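Phosphoenolpyruvate--glycerone phosphotransferase (Enterococcus faecalis, PDB 3B48) probably serves, as the DhaM component of the dihydroxyacetone kinase complex, as a phosphoryl donor in the phosphoenolpyruvate-dependent phosphorylation of dihydroxyacetone. Local coordinates at residues 20-25 / 34-39; 110-115 / 120-125; 82-85 / 91-94; 102-107 / 130-135. All blocks are in the same frame, centred on the assembly; numbering follows the deposited sequence.

Contact 1 (20-25 / 34-39); sequences GIKEMI and ITIHSL
With CG anti to the backbone N (chi1 162°) and the next two torsions also extended, the Lys22 side chain reaches out from helix 15-27 across to the edge strand 35-38, while Ile36 turns its CG2 branch, likewise anti to its own backbone N, to meet the root of that lysine. The two elements belong to one beta-alpha-beta unit, strand 6-11, helix 15-27 and strand 35-38, at the margin of the parallel sheet. Where helix and strand come nearest, the CA atoms of Lys22 and Ile36 are 6.2 Å apart. CB of Lys22 lies 3.9 Å from CG2 of Ile36, and the chain then goes on beyond it, the methylene CD of Lys22 passing 4.2 Å from CB of Ser38. One side chain therefore does two jobs, its aliphatic part packing on the strand and its ammonium reaching a polar group. Ile36 is buried and continues inward onto Ile8 and Leu10 of strand 6-11, whereas Ser38 OG is hydrogen-bonded to Thr18 and Asp19. The lysine also forms a salt bridge with Glu26, one turn further along its own helix, so the ammonium has one partner on its own helix and one on the strand. A bend at the last torsion, chi4 74°, turns NZ of Lys22 back to the carbonyl O of Ile36, a 3.2 Å hydrogen bond with the donor tilted 29° from the carbonyl plane.

Contact 2 (110-115 / 120-125); sequences AITAGV and TQILAE
This is a helix-helix packing contact near the protein surface, in which Thr112 and Ala113, at the end of helix 102-113, meet Ile122 and Glu125 of helix 119-127 across a short connection. No hydrogen bond crosses between the segments, and the junction rests on close side-chain packing, although just outside them Ser109 OG, also on helix 102-113, makes a weak hydrogen bond to Ile122 O. The CA atoms of Thr112 and Ile122 approach to 5.8 Å. Thr112 is the residue that fills the gap between the helices: its hydroxyl OG1 lies 3.3 Å from CG1 of Ile122, and its methyl CG2 rests 3.6 Å from CG of Glu125. A Thr112 chi1 of 88° points OG1 at Ile122 and leaves CG2 to meet Glu125, and the two branches consequently face different residues of the same helix. Beyond the threonine, Ile122, which is buried where Thr112 is partly exposed, sends CD1 over the backbone and methyl of Ala113, 3.9 Å from its CB. Glu125 takes part through its methylenes alone. Its chain bends at chi2, -38°, and leads the carboxylate away from Thr112, where OE2 of Glu125 receives a weak hydrogen bond from NE2 of Gln121, one turn earlier in the helix. The arrangement is a helical hairpin, two successive helices packed through small and branched side chains, here formed by the last two helices of the EIIA-type domain.

Contact 3 (82-85 / 91-94); sequences LAFD and QQKH
Stacking, a direct hydrogen bond and a water bridge all converge on one residue, Gln92 of helix 89-92, which lies across Phe84 near the end of helix 75-84. The stacking is the more extensive interaction. Gln92 CG sits over one face of the Phe84 ring in a CH-pi contact, 3.8 Å from the centroid and 25° off the ring normal, with its closest approach, 3.4 Å, to CE1 of Phe84. Further along, the carboxamide follows the ring surface, its plane only 14° from that of the ring, and NE2 of Gln92 comes 3.7 Å from CE2 of Phe84. The extended Gln92 chain lets the methylenes and the amide lie over the same aromatic group. Among the polar interactions, NE2 of Gln92 donates to the backbone O of Phe84 at 3.3 Å. The bond is nearly straight at the hydrogen, 166°, and leaves in the plane of the glutamine amide, yet it reaches the carbonyl from above its plane. The phenylalanine is therefore held through its ring and its main chain by a single side chain. A water molecule adds a second link: it donates to OD1 of Asp85 at 2.9 Å and accepts a weak hydrogen bond from NE2 of Gln92. On the neighbouring side, Ala83 and Gln91 touch helix 51-60, so this surface contact lies beside that helix. In the alternating alpha/beta fold of the domain, the contact lies within the beta-alpha-beta crossover from strand 66-71 through helices 75-84 and 89-92 to edge strand 95-97.

Contact 4 (102-107 / 130-135); sequences LVEGAF and GKKGWN
The backbones come closest where the CA of Glu104, in the first turn of helix 102-113, lies 5.7 Å from the CA of Gly130, in the irregular C-terminal tail that follows helix 119-127. In this alpha/beta domain the C-terminal tail packs at the dimer interface on helix 102-113, the same helix that sets its Leu102 and Val103 against helix 15-27. Glycine brings its bare main chain up to the helix, with CA of Gly130 4.3 Å from CB of Glu104. The principal link is the salt bridge between Glu104 and Lys132, whose side chains cross at about a right angle. Both chains bend at chi2, 91° in Glu104 and -78° in Lys132, and these turns carry the carboxylate and the ammonium together although the CB of Lys132 does not point at the helix. Neither charged group depends on this pair alone. Glu104 OE2 also accepts a hydrogen bond from the backbone N of Leu102 of the second subunit, and Lys132 NZ donates to the backbone O of Asp72 of that subunit. The buried carboxylate thus has both a lysine and a backbone N-H as partners, which would be expected to favour its ionised form. Beyond the bridge, Lys132 CB lies over one face of the Trp134 ring, towards its rim, and Trp134 itself packs on Val98 of the second subunit. Within the salt bridge, NZ of Lys132 stands 3.1 Å from OE2 of Glu104, meeting that oxygen on its anti side and 30° out of the carboxylate plane.

The four contacts illustrate how chemistry follows position in an alpha/beta domain. Contacts 1 and 4 are partly buried, both touch the second subunit, and both rely on a lysine ammonium, bound to a strand carbonyl in one and a carboxylate in the other. They also touch each other through apolar residues, Ile21 against Leu102 and Met24 against Val103. Contacts 2 and 3 are surface contacts, the first mainly apolar packing, the second amide-aromatic stacking with water. Contacts 2 and 4 share helix 102-113, using its two ends, and Ala110 connects contact 2 to Ile25 and Ile34 of contact 1. Contact 3 stands apart, touching none of the others.

Contact 1 (20-25 / 34-39)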
# COMPACT_ATOMS: atom_id res chain seq x y z
N GLY B 20 0.31 3.74 9.61
CA GLY B 20 -0.72 2.72 9.52
C GLY B 20 -0.18 1.36 9.16
O GLY B 20 -0.59 0.34 9.75
N ILE B 21 0.75 1.32 8.21
CA ILE B 21 1.42 0.06 7.81
C ILE B 21 2.18 -0.54 9.00
O ILE B 21 2.04 -1.73 9.29
CB ILE B 21 2.43 0.27 6.69
CG1 ILE B 21 1.76 0.68 5.38
CG2 ILE B 21 3.26 -0.99 6.45
CD1 ILE B 21 2.83 1.01 4.32
N LYS B 22 2.97 0.30 9.67
CA LYS B 22 3.81 -0.13 10.78
C LYS B 22 2.97 -0.70 11.93
O LYS B 22 3.21 -1.81 12.42
CB LYS B 22 4.71 1.02 11.25
CG LYS B 22 5.32 0.84 12.66
CD LYS B 22 6.44 1.86 12.88
CE LYS B 22 6.95 1.89 14.30
NZ LYS B 22 7.80 0.72 14.65
N GLU B 23 1.98 0.08 12.32
CA GLU B 23 1.00 -0.33 13.32
C GLU B 23 0.28 -1.64 12.96
O GLU B 23 0.15 -2.51 13.81
CB GLU B 23 0.04 0.84 13.56
CG GLU B 23 -1.44 0.54 13.79
CD GLU B 23 -2.25 1.82 13.96
OE1 GLU B 23 -1.67 2.81 14.50
OE2 GLU B 23 -3.45 1.85 13.57
N MSE B 24 -0.14 -1.77 11.69
CA MSE B 24 -0.87 -2.95 11.20
C MSE B 24 -0.01 -4.20 11.23
O MSE B 24 -0.39 -5.21 11.78
CB MSE B 24 -1.41 -2.73 9.80
CG MSE B 24 -2.32 -3.84 9.32
SE MSE B 24 -2.91 -3.59 7.48
CE MSE B 24 -1.16 -3.72 6.59
N ILE B 25 1.17 -4.11 10.65
CA ILE B 25 2.10 -5.22 10.69
C ILE B 25 2.47 -5.64 12.14
O ILE B 25 2.39 -6.82 12.49
CB ILE B 25 3.36 -4.85 9.92
CG1 ILE B 25 3.03 -4.79 8.42
CG2 ILE B 25 4.46 -5.83 10.22
CD1 ILE B 25 4.18 -4.43 7.59
N ILE B 34 11.98 -8.11 12.73
CA ILE B 34 12.37 -7.01 11.84
C ILE B 34 11.96 -5.66 12.43
O ILE B 34 10.91 -5.55 13.09
CB ILE B 34 11.84 -7.25 10.41
CG1 ILE B 34 12.53 -6.33 9.40
CG2 ILE B 34 10.30 -7.17 10.36
CD1 ILE B 34 12.60 -6.93 8.02
N THR B 35 12.82 -4.66 12.24
CA THR B 35 12.49 -3.29 12.66
C THR B 35 11.84 -2.53 11.49
O THR B 35 12.32 -2.61 10.37
CB THR B 35 13.71 -2.57 13.25
OG1 THR B 35 14.22 -3.37 14.33
CG2 THR B 35 13.32 -1.18 13.84
N ILE B 36 10.71 -1.87 11.76
CA ILE B 36 9.97 -1.07 10.77
C ILE B 36 10.11 0.40 11.13
O ILE B 36 9.91 0.76 12.27
CB ILE B 36 8.44 -1.40 10.75
CG1 ILE B 36 8.16 -2.91 10.68
CG2 ILE B 36 7.74 -0.71 9.61
CD1 ILE B 36 8.83 -3.63 9.55
N HIS B 37 10.44 1.23 10.15
CA HIS B 37 10.53 2.68 10.35
C HIS B 37 9.41 3.35 9.53
O HIS B 37 9.31 3.12 8.32
CB HIS B 37 11.92 3.19 9.92
CG HIS B 37 13.06 2.54 10.64
ND1 HIS B 37 13.62 3.07 11.78
CD2 HIS B 37 13.73 1.39 10.40
CE1 HIS B 37 14.60 2.29 12.20
NE2 HIS B 37 14.68 1.26 11.38
N SER B 38 8.55 4.14 10.20
CA SER B 38 7.57 4.94 9.49
C SER B 38 8.23 6.23 9.01
O SER B 38 8.51 7.14 9.82
CB SER B 38 6.35 5.24 10.37
OG SER B 38 5.48 6.13 9.69
N LEU B 39 8.49 6.31 7.71
CA LEU B 39 9.20 7.48 7.17
C LEU B 39 8.41 8.32 6.17
O LEU B 39 8.99 9.05 5.37
CB LEU B 39 10.58 7.08 6.61
CG LEU B 39 11.53 6.25 7.52
CD1 LEU B 39 12.77 5.92 6.76
CD2 LEU B 39 11.88 6.95 8.84

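Contact 2 (110-115 / 120-125)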
# COMPACT_ATOMS: atom_id res chain seq x y z
N ALA B 110 8.35 -8.59 5.86
CA ALA B 110 8.30 -8.76 7.33
C ALA B 110 7.93 -10.16 7.79
O ALA B 110 8.47 -10.67 8.77
CB ALA B 110 7.36 -7.74 7.96
N ILE B 111 6.98 -10.79 7.10
CA ILE B 111 6.50 -12.06 7.56
C ILE B 111 7.51 -13.16 7.25
O ILE B 111 7.58 -14.18 7.97
CB ILE B 111 5.03 -12.36 7.07
CG1 ILE B 111 4.08 -12.65 8.26
CG2 ILE B 111 4.98 -13.41 5.91
CD1 ILE B 111 4.66 -13.53 9.45
N THR B 112 8.33 -12.97 6.22
CA THR B 112 9.29 -14.00 5.82
C THR B 112 10.64 -13.90 6.58
O THR B 112 11.40 -14.87 6.65
CB THR B 112 9.50 -14.07 4.27
OG1 THR B 112 10.52 -13.16 3.87
CG2 THR B 112 8.23 -13.70 3.54
N ALA B 113 10.91 -12.73 7.14
CA ALA B 113 12.03 -12.56 8.06
C ALA B 113 11.78 -13.27 9.40
O ALA B 113 12.72 -13.60 10.13
CB ALA B 113 12.32 -11.08 8.27
N GLY B 114 10.52 -13.55 9.72
CA GLY B 114 10.18 -14.37 10.89
C GLY B 114 10.25 -15.85 10.56
O GLY B 114 9.84 -16.70 11.36
N VAL B 115 10.79 -16.15 9.38
CA VAL B 115 10.83 -17.49 8.82
C VAL B 115 12.21 -17.73 8.21
O VAL B 115 12.71 -18.85 8.22
CB VAL B 115 9.71 -17.68 7.76
CG1 VAL B 115 10.10 -18.69 6.70
CG2 VAL B 115 8.40 -18.07 8.44
N THR B 120 17.98 -12.90 0.11
CA THR B 120 17.51 -13.15 -1.26
C THR B 120 16.02 -13.54 -1.25
O THR B 120 15.23 -13.03 -2.05
CB THR B 120 18.38 -14.24 -1.99
OG1 THR B 120 19.78 -13.95 -1.83
CG2 THR B 120 18.08 -14.30 -3.48
N GLN B 121 15.65 -14.41 -0.32
CA GLN B 121 14.27 -14.86 -0.22
C GLN B 121 13.33 -13.81 0.38
O GLN B 121 12.19 -13.66 -0.05
CB GLN B 121 14.17 -16.18 0.56
CG GLN B 121 12.98 -17.04 0.16
CD GLN B 121 12.94 -17.35 -1.35
OE1 GLN B 121 13.98 -17.48 -2.00
NE2 GLN B 121 11.72 -17.47 -1.90
N ILE B 122 13.82 -13.08 1.37
CA ILE B 122 13.09 -11.94 1.93
C ILE B 122 12.81 -10.91 0.83
O ILE B 122 11.72 -10.36 0.75
CB ILE B 122 13.83 -11.36 3.16
CG1 ILE B 122 13.70 -12.35 4.34
CG2 ILE B 122 13.31 -9.95 3.55
CD1 ILE B 122 14.75 -12.18 5.44
N LEU B 123 13.77 -10.70 -0.06
CA LEU B 123 13.59 -9.76 -1.15
C LEU B 123 12.69 -10.30 -2.24
O LEU B 123 11.92 -9.54 -2.84
CB LEU B 123 14.95 -9.29 -1.73
CG LEU B 123 15.76 -8.26 -0.91
CD1 LEU B 123 17.19 -8.08 -1.42
CD2 LEU B 123 15.04 -6.91 -0.84
N ALA B 124 12.76 -11.60 -2.50
CA ALA B 124 11.96 -12.20 -3.56
C ALA B 124 10.48 -12.19 -3.20
O ALA B 124 9.64 -11.88 -4.05
CB ALA B 124 12.46 -13.61 -3.91
N GLU B 125 10.16 -12.51 -1.95
CA GLU B 125 8.76 -12.54 -1.51
C GLU B 125 8.04 -11.20 -1.71
O GLU B 125 6.98 -11.16 -2.34
CB GLU B 125 8.62 -13.03 -0.06
CG GLU B 125 8.85 -14.52 0.12
CD GLU B 125 8.27 -15.33 -1.03
OE1 GLU B 125 7.03 -15.35 -1.17
OE2 GLU B 125 9.07 -15.94 -1.79

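Contact 3 (82-85 / 91-94)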
# COMPACT_ATOMS: atom_id res chain seq x y z
N LEU B 82 17.54 9.05 -4.40
CA LEU B 82 18.51 10.11 -4.05
C LEU B 82 19.27 9.85 -2.74
O LEU B 82 20.40 10.29 -2.59
CB LEU B 82 17.85 11.48 -3.98
CG LEU B 82 17.14 12.10 -5.19
CD1 LEU B 82 16.37 13.32 -4.72
CD2 LEU B 82 18.12 12.47 -6.31
N ALA B 83 18.63 9.15 -1.81
CA ALA B 83 19.23 8.81 -0.53
C ALA B 83 20.38 7.86 -0.72
O ALA B 83 21.41 8.01 -0.06
CB ALA B 83 18.18 8.18 0.41
N PHE B 84 20.21 6.90 -1.61
CA PHE B 84 21.23 5.91 -1.93
C PHE B 84 22.55 6.58 -2.32
O PHE B 84 23.58 6.35 -1.69
CB PHE B 84 20.74 4.97 -3.04
CG PHE B 84 21.79 4.02 -3.54
CD1 PHE B 84 22.04 2.83 -2.87
CD2 PHE B 84 22.53 4.31 -4.69
CE1 PHE B 84 23.01 1.95 -3.35
CE2 PHE B 84 23.52 3.45 -5.15
CZ PHE B 84 23.75 2.27 -4.48
N ASP B 85 22.50 7.40 -3.36
CA ASP B 85 23.66 8.17 -3.81
C ASP B 85 24.33 9.07 -2.75
O ASP B 85 25.46 9.53 -2.96
CB ASP B 85 23.29 8.96 -5.06
CG ASP B 85 22.96 8.06 -6.27
OD1 ASP B 85 23.57 6.96 -6.40
OD2 ASP B 85 22.09 8.45 -7.09
N GLN B 91 27.74 1.55 3.21
CA GLN B 91 26.29 1.64 3.50
C GLN B 91 25.42 1.24 2.30
O GLN B 91 24.33 0.68 2.48
CB GLN B 91 25.89 3.05 3.95
CG GLN B 91 26.52 3.49 5.27
CD GLN B 91 26.22 4.96 5.62
OE1 GLN B 91 26.30 5.85 4.77
NE2 GLN B 91 25.90 5.20 6.88
N GLN B 92 25.90 1.55 1.10
CA GLN B 92 25.22 1.20 -0.13
C GLN B 92 25.08 -0.30 -0.27
O GLN B 92 24.07 -0.78 -0.77
CB GLN B 92 25.95 1.80 -1.33
CG GLN B 92 25.64 3.29 -1.59
CD GLN B 92 26.56 3.90 -2.64
OE1 GLN B 92 27.58 3.33 -2.97
NE2 GLN B 92 26.20 5.08 -3.15
N LYS B 93 26.08 -1.05 0.18
CA LYS B 93 26.09 -2.52 0.09
C LYS B 93 25.00 -3.15 0.98
O LYS B 93 24.58 -4.30 0.78
CB LYS B 93 27.51 -3.03 0.43
CG LYS B 93 27.63 -4.55 0.63
CD LYS B 93 29.02 -5.06 0.33
CE LYS B 93 29.26 -5.19 -1.18
NZ LYS B 93 30.71 -5.01 -1.51
N HIS B 94 24.54 -2.36 1.95
CA HIS B 94 23.46 -2.77 2.83
C HIS B 94 22.12 -2.09 2.55
O HIS B 94 21.20 -2.23 3.34
CB HIS B 94 23.90 -2.61 4.29
CG HIS B 94 25.10 -3.44 4.63
ND1 HIS B 94 25.15 -4.80 4.39
CD2 HIS B 94 26.30 -3.10 5.16
CE1 HIS B 94 26.33 -5.26 4.76
NE2 HIS B 94 27.05 -4.25 5.24
O HOH W 1 26.42 6.78 -5.72

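Contact 4 (102-107 / 130-135)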
# COMPACT_ATOMS: atom_id res chain seq x y z
N LEU B 102 4.16 -0.95 -1.78
CA LEU B 102 4.44 -0.48 -0.46
C LEU B 102 3.86 -1.35 0.69
O LEU B 102 4.64 -1.87 1.53
CB LEU B 102 4.01 1.00 -0.32
CG LEU B 102 4.23 1.65 1.04
CD1 LEU B 102 5.73 1.71 1.48
CD2 LEU B 102 3.59 3.00 1.13
N VAL B 103 2.53 -1.48 0.77
CA VAL B 103 1.89 -2.25 1.85
C VAL B 103 2.24 -3.75 1.76
O VAL B 103 2.82 -4.34 2.69
CB VAL B 103 0.33 -2.06 1.89
CG1 VAL B 103 -0.28 -2.92 3.04
CG2 VAL B 103 -0.05 -0.59 2.06
N GLU B 104 1.90 -4.33 0.62
CA GLU B 104 2.05 -5.75 0.39
C GLU B 104 3.49 -6.22 0.34
O GLU B 104 3.80 -7.25 0.90
CB GLU B 104 1.27 -6.20 -0.84
CG GLU B 104 -0.25 -5.88 -0.77
CD GLU B 104 -0.61 -4.51 -1.39
OE1 GLU B 104 0.26 -3.62 -1.53
OE2 GLU B 104 -1.78 -4.33 -1.74
N GLY B 105 4.38 -5.48 -0.31
CA GLY B 105 5.82 -5.79 -0.26
C GLY B 105 6.37 -5.83 1.16
O GLY B 105 6.96 -6.84 1.59
N ALA B 106 6.14 -4.76 1.91
CA ALA B 106 6.64 -4.66 3.30
C ALA B 106 6.14 -5.82 4.19
O ALA B 106 6.91 -6.42 4.96
CB ALA B 106 6.25 -3.30 3.89
N PHE B 107 4.85 -6.14 4.07
CA PHE B 107 4.25 -7.16 4.89
C PHE B 107 4.89 -8.49 4.54
O PHE B 107 5.23 -9.27 5.43
CB PHE B 107 2.70 -7.22 4.75
CG PHE B 107 2.07 -8.45 5.38
CD1 PHE B 107 1.77 -8.49 6.76
CD2 PHE B 107 1.84 -9.60 4.63
CE1 PHE B 107 1.24 -9.64 7.34
CE2 PHE B 107 1.26 -10.74 5.21
CZ PHE B 107 0.97 -10.75 6.57
N GLY B 130 2.03 -7.79 -4.77
CA GLY B 130 0.79 -7.02 -5.04
C GLY B 130 -0.55 -7.68 -5.42
O GLY B 130 -1.60 -7.04 -5.33
N LYS B 131 -0.55 -8.94 -5.86
CA LYS B 131 -1.78 -9.51 -6.42
C LYS B 131 -2.57 -10.35 -5.42
O LYS B 131 -2.08 -10.75 -4.36
CB LYS B 131 -1.52 -10.29 -7.71
CG LYS B 131 -0.52 -9.63 -8.63
CD LYS B 131 -1.17 -8.86 -9.73
CE LYS B 131 -0.19 -8.69 -10.87
NZ LYS B 131 -0.63 -7.63 -11.81
N LYS B 132 -3.81 -10.62 -5.80
CA LYS B 132 -4.84 -11.06 -4.85
C LYS B 132 -5.58 -12.29 -5.38
O LYS B 132 -6.39 -12.87 -4.66
CB LYS B 132 -5.86 -9.93 -4.61
CG LYS B 132 -5.31 -8.46 -4.62
CD LYS B 132 -4.63 -8.14 -3.35
CE LYS B 132 -3.66 -7.01 -3.49
NZ LYS B 132 -2.60 -7.24 -2.53
N GLY B 133 -5.29 -12.69 -6.63
CA GLY B 133 -6.07 -13.72 -7.33
C GLY B 133 -7.36 -13.14 -7.87
O GLY B 133 -8.41 -13.81 -7.85
N TRP B 134 -7.30 -11.89 -8.35
CA TRP B 134 -8.49 -11.12 -8.76
C TRP B 134 -8.58 -10.80 -10.26
O TRP B 134 -7.77 -11.27 -11.05
CB TRP B 134 -8.62 -9.84 -7.92
CG TRP B 134 -9.15 -10.09 -6.54
CD1 TRP B 134 -9.59 -11.29 -6.02
CD2 TRP B 134 -9.34 -9.12 -5.50
NE1 TRP B 134 -10.00 -11.12 -4.72
CE2 TRP B 134 -9.87 -9.80 -4.38
CE3 TRP B 134 -9.10 -7.74 -5.41
CZ2 TRP B 134 -10.20 -9.14 -3.17
CZ3 TRP B 134 -9.41 -7.08 -4.19
CH2 TRP B 134 -9.96 -7.79 -3.10
N ASN B 135 -9.59 -10.00 -10.62
CA ASN B 135 -9.94 -9.62 -12.00
C ASN B 135 -10.93 -8.44 -11.98
O ASN B 135 -10.79 -7.45 -12.71
CB ASN B 135 -10.56 -10.82 -12.80
OXT ASN B 135 -11.91 -8.48 -11.21